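PDB 5I2H: O-methyltransferase family 2 from Planctopirus limnophila, which probably transfers a methyl group from S-adenosyl-L-methionine to a hydroxyl of a small molecule and binds the flavone apigenin. Local coordinates for residues V172-A177 and I209-V214; P185-L189 and P261-D265; L291-R296 and L360-V364. Where two conformers were deposited one is given. Residue numbers count along the deposited sequence, not the author numbering.

Contact 1: V172-A177 and I209-V214; sequences VAPRFA and IYTMAV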
loop_
_atom_site.group_PDB
_atom_site.type_symbol
_atom_site.label_atom_id
_atom_site.label_comp_id
_atom_site.label_asym_id
_atom_site.label_seq_id
_atom_site.Cartn_x
_atom_site.Cartn_y
_atom_site.Cartn_z
ATOM N N VAL A 172 20.728 6.271 5.859
ATOM C CA VAL A 172 20.387 7.501 6.573
ATOM C C VAL A 172 21.579 8.040 7.367
ATOM O O VAL A 172 21.705 9.255 7.546
ATOM C CB VAL A 172 19.185 7.281 7.511
ATOM C CG1 VAL A 172 18.819 8.616 8.244
ATOM C CG2 VAL A 172 17.970 6.738 6.705
ATOM N N ALA A 173 22.453 7.155 7.863
ATOM C CA ALA A 173 23.540 7.634 8.713
ATOM C C ALA A 173 24.424 8.683 8.023
ATOM O O ALA A 173 24.841 9.632 8.712
ATOM C CB ALA A 173 24.397 6.462 9.228
ATOM N N PRO A 174 24.696 8.623 6.701
ATOM C CA PRO A 174 25.489 9.711 6.087
ATOM C C PRO A 174 24.840 11.083 6.230
ATOM O O PRO A 174 25.540 12.083 6.503
ATOM C CB PRO A 174 25.595 9.288 4.613
ATOM C CG PRO A 174 25.499 7.755 4.652
ATOM C CD PRO A 174 24.484 7.492 5.765
ATOM N N ARG A 175 23.518 11.164 6.023
ATOM C CA ARG A 175 22.801 12.412 6.261
ATOM C C ARG A 175 22.895 12.814 7.724
ATOM O O ARG A 175 23.224 13.961 8.053
ATOM C CB ARG A 175 21.331 12.263 5.865
ATOM C CG ARG A 175 21.098 11.945 4.431
ATOM C CD ARG A 175 21.536 13.068 3.541
ATOM N NE ARG A 175 21.580 12.657 2.144
ATOM C CZ ARG A 175 22.012 13.465 1.187
ATOM N NH1 ARG A 175 22.430 14.691 1.508
ATOM N NH2 ARG A 175 22.025 13.055 -0.069
ATOM N N PHE A 176 22.594 11.872 8.614
ATOM C CA PHE A 176 22.621 12.146 10.038
ATOM C C PHE A 176 23.941 12.761 10.462
ATOM O O PHE A 176 23.965 13.780 11.166
ATOM C CB PHE A 176 22.386 10.849 10.811
ATOM C CG PHE A 176 22.460 11.024 12.297
ATOM C CD1 PHE A 176 21.340 11.372 13.011
ATOM C CD2 PHE A 176 23.641 10.832 12.968
ATOM C CE1 PHE A 176 21.408 11.545 14.380
ATOM C CE2 PHE A 176 23.735 11.006 14.339
ATOM C CZ PHE A 176 22.617 11.363 15.046
ATOM N N ALA A 177 25.055 12.124 10.078
ATOM C CA ALA A 177 26.357 12.667 10.442
ATOM C C ALA A 177 26.561 14.047 9.813
ATOM O O ALA A 177 27.158 14.945 10.431
ATOM C CB ALA A 177 27.468 11.699 10.045
ATOM N N ILE A 209 25.634 1.985 13.539
ATOM C CA ILE A 209 26.079 2.588 12.284
ATOM C C ILE A 209 26.020 4.107 12.359
ATOM O O ILE A 209 26.894 4.794 11.804
ATOM C CB ILE A 209 25.238 2.026 11.132
ATOM C CG1 ILE A 209 25.682 0.576 10.857
ATOM C CG2 ILE A 209 25.380 2.857 9.856
ATOM C CD1 ILE A 209 24.673 -0.188 10.003
ATOM N N TYR A 210 24.992 4.666 13.026
ATOM C CA TYR A 210 24.924 6.123 13.109
ATOM C C TYR A 210 26.133 6.680 13.842
ATOM O O TYR A 210 26.684 7.718 13.447
ATOM C CB TYR A 210 23.631 6.581 13.781
ATOM C CG TYR A 210 22.414 6.307 12.913
ATOM C CD1 TYR A 210 22.003 7.208 11.941
ATOM C CD2 TYR A 210 21.672 5.136 13.060
ATOM C CE1 TYR A 210 20.900 6.945 11.136
ATOM C CE2 TYR A 210 20.559 4.870 12.262
ATOM C CZ TYR A 210 20.171 5.787 11.309
ATOM O OH TYR A 210 19.074 5.535 10.501
ATOM N N THR A 211 26.537 6.013 14.933
ATOM C CA THR A 211 27.712 6.449 15.682
ATOM C C THR A 211 28.980 6.286 14.862
ATOM O O THR A 211 29.841 7.173 14.883
ATOM C CB THR A 211 27.806 5.672 16.988
ATOM O OG1 THR A 211 26.646 5.980 17.766
ATOM C CG2 THR A 211 29.053 6.062 17.782
HETATM N N MSE A 212 29.109 5.174 14.119
HETATM C CA MSE A 212 30.296 4.989 13.288
HETATM C C MSE A 212 30.416 6.108 12.243
HETATM O O MSE A 212 31.522 6.606 12.017
HETATM C CB MSE A 212 30.297 3.619 12.616
HETATM C CG MSE A 212 30.321 2.505 13.643
HETATM SE SE MSE A 212 29.917 0.851 12.750
HETATM C CE MSE A 212 29.430 -0.093 14.406
ATOM N N ALA A 213 29.304 6.522 11.619
ATOM C CA ALA A 213 29.380 7.652 10.694
ATOM C C ALA A 213 29.837 8.921 11.412
ATOM O O ALA A 213 30.707 9.651 10.915
ATOM C CB ALA A 213 28.037 7.862 9.998
ATOM N N VAL A 214 29.254 9.212 12.581
ATOM C CA VAL A 214 29.674 10.407 13.312
ATOM C C VAL A 214 31.166 10.341 13.625
ATOM O O VAL A 214 31.898 11.336 13.482
ATOM C CB VAL A 214 28.824 10.560 14.589
ATOM C CG1 VAL A 214 29.406 11.633 15.518
ATOM C CG2 VAL A 214 27.388 10.907 14.190
#
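Tyr210 gives up more surface here than any other residue. Its CA-to-CB bond runs sideways to helix segment 172-177, but the ring swings across that helix, so that Tyr210 CD1 lies 3.6 Å from Ala173 CA and 3.7 Å from Ala173 CB. At the far end of the ring, Tyr210 OH stops 3.5 Å from Val172 CB. Phe176, one turn further on from Val172, offers the face of its ring to the edge of Tyr210 in a T-shaped stack, with centroids 5.5 Å apart and planes at 77°. The edge of the Phe176 ring continues the apolar seam to Val214, where Phe176 CE2 is 3.7 Å from Val214 CG2.

Ala173 lies at the close approach of the two helices, its small side chain consistent with the short distance. Ala173 CB points at the partner helix and meets Ile209 CG2 at 3.8 Å and Ala213 CB at 4.0 Å; one turn on, Ala177 CB repeats the fit at 3.9 Å from Ala213 CB. With three alanines at the crossing, the axes approach to 8.5 Å at -47°. No hydrogen bond joins the segments, so the grip is apolar and aromatic.

Helix 209-217 follows strand 199-203 and the glycine-rich turn that contacts S-adenosyl-L-methionine in class I methyltransferases, and Thr211 is hydrogen-bonded to Asp202 of that strand. Around the aromatic pair lie His300 and Leu267 of the central sheet, while Met212 (here selenomethionine) and Ile209 touch helix 229-241, so helix 209-217 packs against both 154-179 and 229-241.

Contact 2: P185-L189 and P261-D265; sequences PGKIL and PPADD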
loop_
_atom_site.group_PDB
_atom_site.type_symbol
_atom_site.label_atom_id
_atom_site.label_comp_id
_atom_site.label_asym_id
_atom_site.label_seq_id
_atom_site.Cartn_x
_atom_site.Cartn_y
_atom_site.Cartn_z
ATOM N N PRO A 185 32.843 21.906 22.999
ATOM C CA PRO A 185 33.928 21.007 23.410
ATOM C C PRO A 185 33.410 20.040 24.460
ATOM O O PRO A 185 32.612 20.412 25.327
ATOM C CB PRO A 185 34.986 21.949 23.984
ATOM C CG PRO A 185 34.680 23.286 23.371
ATOM C CD PRO A 185 33.197 23.333 23.171
ATOM N N GLY A 186 33.827 18.770 24.349
ATOM C CA GLY A 186 33.333 17.754 25.255
ATOM C C GLY A 186 33.884 17.914 26.662
ATOM O O GLY A 186 34.925 18.530 26.897
ATOM N N LYS A 187 33.171 17.320 27.616
ATOM C CA LYS A 187 33.527 17.399 29.021
ATOM C C LYS A 187 33.998 16.076 29.595
ATOM O O LYS A 187 34.398 16.039 30.761
ATOM C CB LYS A 187 32.322 17.879 29.833
ATOM C CG LYS A 187 31.916 19.309 29.537
ATOM C CD LYS A 187 30.813 19.710 30.492
ATOM C CE LYS A 187 30.526 21.203 30.469
ATOM N NZ LYS A 187 29.449 21.532 31.463
ATOM N N ILE A 188 33.914 14.990 28.835
ATOM C CA ILE A 188 34.290 13.673 29.331
ATOM C C ILE A 188 35.756 13.358 29.019
ATOM O O ILE A 188 36.493 12.894 29.891
ATOM C CB ILE A 188 33.342 12.585 28.763
ATOM C CG1 ILE A 188 31.841 12.960 28.913
ATOM C CG2 ILE A 188 33.650 11.239 29.409
ATOM C CD1 ILE A 188 31.331 13.162 30.346
ATOM N N LEU A 189 36.209 13.602 27.784
ATOM C CA LEU A 189 37.602 13.364 27.410
ATOM C C LEU A 189 38.465 14.551 27.827
ATOM O O LEU A 189 38.089 15.708 27.614
ATOM C CB LEU A 189 37.747 13.173 25.906
ATOM C CG LEU A 189 36.847 12.137 25.247
ATOM C CD1 LEU A 189 36.963 12.240 23.731
ATOM C CD2 LEU A 189 37.188 10.735 25.736
ATOM N N PRO A 261 27.023 4.870 30.663
ATOM C CA PRO A 261 28.387 5.394 30.840
ATOM C C PRO A 261 28.404 6.898 30.624
ATOM O O PRO A 261 27.506 7.455 29.950
ATOM C CB PRO A 261 29.189 4.668 29.744
ATOM C CG PRO A 261 28.163 4.429 28.673
ATOM C CD PRO A 261 26.856 4.138 29.394
ATOM N N PRO A 262 29.404 7.586 31.169
ATOM C CA PRO A 262 29.520 9.031 30.936
ATOM C C PRO A 262 29.597 9.334 29.452
ATOM O O PRO A 262 30.293 8.652 28.698
ATOM C CB PRO A 262 30.825 9.403 31.654
ATOM C CG PRO A 262 30.991 8.361 32.697
ATOM C CD PRO A 262 30.467 7.089 32.056
ATOM N N ALA A 263 28.885 10.373 29.042
ATOM C CA ALA A 263 28.814 10.765 27.643
ATOM C C ALA A 263 28.457 12.233 27.541
ATOM O O ALA A 263 27.796 12.785 28.424
ATOM C CB ALA A 263 27.769 9.930 26.898
ATOM N N ASP A 264 28.881 12.852 26.438
ATOM C CA ASP A 264 28.458 14.215 26.132
ATOM C C ASP A 264 27.113 14.232 25.408
ATOM O O ASP A 264 26.250 15.055 25.709
ATOM C CB ASP A 264 29.507 14.903 25.259
ATOM C CG ASP A 264 30.835 15.102 25.988
ATOM O OD1 ASP A 264 30.891 15.937 26.926
ATOM O OD2 ASP A 264 31.818 14.435 25.635
ATOM N N ASP A 265 26.947 13.359 24.421
ATOM C CA ASP A 265 25.731 13.251 23.614
ATOM C C ASP A 265 25.164 11.857 23.787
ATOM O O ASP A 265 25.928 10.881 23.781
ATOM C CB ASP A 265 26.015 13.454 22.127
ATOM C CG ASP A 265 26.464 14.883 21.808
ATOM O OD1 ASP A 265 25.977 15.811 22.473
ATOM O OD2 ASP A 265 27.297 15.062 20.909
HETATM O O HOH W 1 34.397 14.565 25.959
#
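The carboxylate of Asp264 makes the polar link between these two irregular segments. With chi1 in the m well and chi2 at -70°, it projects toward 185-189 and splits its oxygens. Asp264 OD1 accepts a nearly linear hydrogen bond from Lys187 N (2.8 Å, 178°), while Asp264 OD2 accepts one from water 1 at 2.6 Å, and that water in turn accepts from Leu189 N at 2.7 Å. OD2 also accepts a hydrogen bond from Val199 N. Gly186 suits the close approach: an ideal CB there would sit only 2.8 Å from Asp264 OD2.

Ile188 supplies the apolar half. The m, m rotamer of Ile188 lays its side chain over 261-265, putting Ile188 CG1 3.7 Å from Ala263 C and 3.6 Å from Asp264 OD2, with Ile188 CD1 4.0 Å from Pro262 CB. Lys187 behaves differently: fully extended beyond an m chi1, it leads away from this pair of segments and hydrogen-bonds the carbonyl oxygen of Glu293.

Segment 261-265 leads straight into strand 265-269, while 185-189 lies in the loop preceding strand 199-203; the two are adjacent parallel strands in a Rossmann-like methyltransferase sheet. In this fold the cofactor binds at the opposite, C-terminal ends of the parallel strands.

Contact 3: L291-R296 and L360-V364; sequences LPEGGR and LSEKV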
loop_
_atom_site.group_PDB
_atom_site.type_symbol
_atom_site.label_atom_id
_atom_site.label_comp_id
_atom_site.label_asym_id
_atom_site.label_seq_id
_atom_site.Cartn_x
_atom_site.Cartn_y
_atom_site.Cartn_z
ATOM N N LEU A 291 23.622 13.492 31.828
ATOM C CA LEU A 291 24.307 14.409 30.924
ATOM C C LEU A 291 25.031 15.506 31.701
ATOM O O LEU A 291 24.498 16.039 32.686
ATOM C CB LEU A 291 23.312 15.048 29.963
ATOM C CG LEU A 291 22.790 14.143 28.854
ATOM C CD1 LEU A 291 21.703 14.900 28.077
ATOM C CD2 LEU A 291 23.989 13.725 27.957
ATOM N N PRO A 292 26.227 15.889 31.268
ATOM C CA PRO A 292 26.854 17.096 31.809
ATOM C C PRO A 292 26.156 18.332 31.265
ATOM O O PRO A 292 25.432 18.281 30.284
ATOM C CB PRO A 292 28.284 17.001 31.283
ATOM C CG PRO A 292 28.099 16.378 29.924
ATOM C CD PRO A 292 26.984 15.342 30.124
ATOM N N GLU A 293 26.390 19.469 31.908
ATOM C CA GLU A 293 25.832 20.704 31.359
ATOM C C GLU A 293 26.387 20.898 29.947
ATOM O O GLU A 293 27.576 20.687 29.706
ATOM C CB GLU A 293 26.167 21.891 32.253
ATOM C CG GLU A 293 25.265 23.108 32.064
ATOM C CD GLU A 293 25.834 24.348 32.765
ATOM O OE1 GLU A 293 26.814 24.924 32.238
ATOM O OE2 GLU A 293 25.325 24.724 33.845
ATOM N N GLY A 294 25.508 21.209 28.995
ATOM C CA GLY A 294 25.908 21.278 27.610
ATOM C C GLY A 294 25.904 19.941 26.904
ATOM O O GLY A 294 26.136 19.891 25.679
ATOM N N GLY A 295 25.651 18.854 27.628
ATOM C CA GLY A 295 25.348 17.602 26.965
ATOM C C GLY A 295 24.087 17.713 26.122
ATOM O O GLY A 295 23.248 18.594 26.312
ATOM N N ARG A 296 23.952 16.812 25.162
ATOM C CA ARG A 296 22.795 16.796 24.272
ATOM C C ARG A 296 22.085 15.460 24.302
ATOM O O ARG A 296 22.722 14.405 24.345
ATOM C CB ARG A 296 23.199 17.120 22.824
ATOM C CG ARG A 296 23.860 18.514 22.746
ATOM C CD ARG A 296 24.284 18.855 21.321
ATOM N NE ARG A 296 25.296 17.929 20.772
ATOM C CZ ARG A 296 25.821 18.045 19.557
ATOM N NH1 ARG A 296 25.418 19.036 18.766
ATOM N NH2 ARG A 296 26.743 17.179 19.136
ATOM N N LEU A 360 17.151 17.841 18.444
ATOM C CA LEU A 360 18.279 18.192 19.295
ATOM C C LEU A 360 17.792 18.944 20.525
ATOM O O LEU A 360 17.005 19.888 20.396
ATOM C CB LEU A 360 19.276 19.063 18.529
ATOM C CG LEU A 360 20.119 18.390 17.479
ATOM C CD1 LEU A 360 19.741 18.959 16.157
ATOM C CD2 LEU A 360 21.573 18.682 17.796
ATOM N N SER A 361 18.247 18.507 21.705
ATOM C CA SER A 361 17.965 19.179 22.965
ATOM C C SER A 361 19.235 19.212 23.805
ATOM O O SER A 361 20.149 18.401 23.618
ATOM C CB SER A 361 16.840 18.487 23.733
ATOM O OG SER A 361 15.692 18.337 22.920
ATOM N N GLU A 362 19.281 20.161 24.743
ATOM C CA GLU A 362 20.505 20.458 25.474
ATOM C C GLU A 362 20.256 20.422 26.978
ATOM O O GLU A 362 19.247 20.937 27.465
ATOM C CB GLU A 362 21.069 21.831 25.058
ATOM C CG GLU A 362 22.454 22.110 25.607
ATOM C CD GLU A 362 23.050 23.426 25.113
ATOM O OE1 GLU A 362 22.978 23.715 23.898
ATOM O OE2 GLU A 362 23.593 24.174 25.942
ATOM N N LYS A 363 21.184 19.808 27.709
ATOM C CA LYS A 363 21.079 19.738 29.160
ATOM C C LYS A 363 21.362 21.113 29.732
ATOM O O LYS A 363 22.385 21.731 29.402
ATOM C CB LYS A 363 22.082 18.731 29.730
ATOM C CG LYS A 363 22.079 18.649 31.267
ATOM C CD LYS A 363 20.961 17.708 31.725
ATOM C CE LYS A 363 20.970 17.486 33.202
ATOM N NZ LYS A 363 21.739 16.284 33.615
ATOM N N VAL A 364 20.477 21.587 30.608
ATOM C CA VAL A 364 20.687 22.887 31.211
ATOM C C VAL A 364 20.838 22.728 32.706
ATOM O O VAL A 364 21.167 23.709 33.382
ATOM C CB VAL A 364 19.550 23.858 30.878
ATOM C CG1 VAL A 364 19.600 24.232 29.401
ATOM C CG2 VAL A 364 18.229 23.242 31.248
ATOM O OXT VAL A 364 20.644 21.628 33.242
#
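A type II turn from Pro292 to Gly295, closed by Gly295 N to Pro292 O at 2.7 Å, brings the chain into strand 296-301. Gly294 holds its positive phi (84°), where a side chain would jam against the preceding carbonyl; Gly295 likewise sits too close to Pro292 O for a CB. Arg296 and Glu362 form an antiparallel non-hydrogen-bonded pair (CA to CA 4.5 Å), after which Lys363 N donates to Gly295 O at 2.8 Å and Gly294 N to Lys363 O at 3.2 Å. Strand 357-362 thus runs antiparallel to 296-301, lying between it and 345-351: the reversed seventh strand that marks the class I methyltransferase sheet.

Lys363 is the residue most covered by the contact. Lys363 CB lies 3.4 Å from Pro292 O and 3.9 Å from Leu291 CB. Lys363 NZ donates to Leu291 O at 2.9 Å as well as to Thr288 O. Arg296 shares a face with Glu362; Arg296 NH1 passes 4.0 Å from Leu360 CD2, while NE makes a salt bridge to Asp265.

Overall arrangement
All three contacts belong to the seven-stranded methyltransferase sheet and its cover. Contacts 2 and 3 are close neighbours, with centres 10 Å apart, at the end of the sheet where strands 199-203, 265-269 and 296-301 begin and 357-362 finishes; the Asp265-Arg296 salt bridge joins them directly. Contact 1, between covering helices, stands 18 Å from contact 2 and 20 Å from contact 3, centre to centre, and touches neither. Along the chain contacts 1 and 2 alternate their segments, and contact 3 follows. Contacts 2 and 3 thus tie together the sheet end opposite the usual cofactor site of class I methyltransferases, whereas the side chain of Tyr210 in contact 1 is about 9 Å from a bound apigenin.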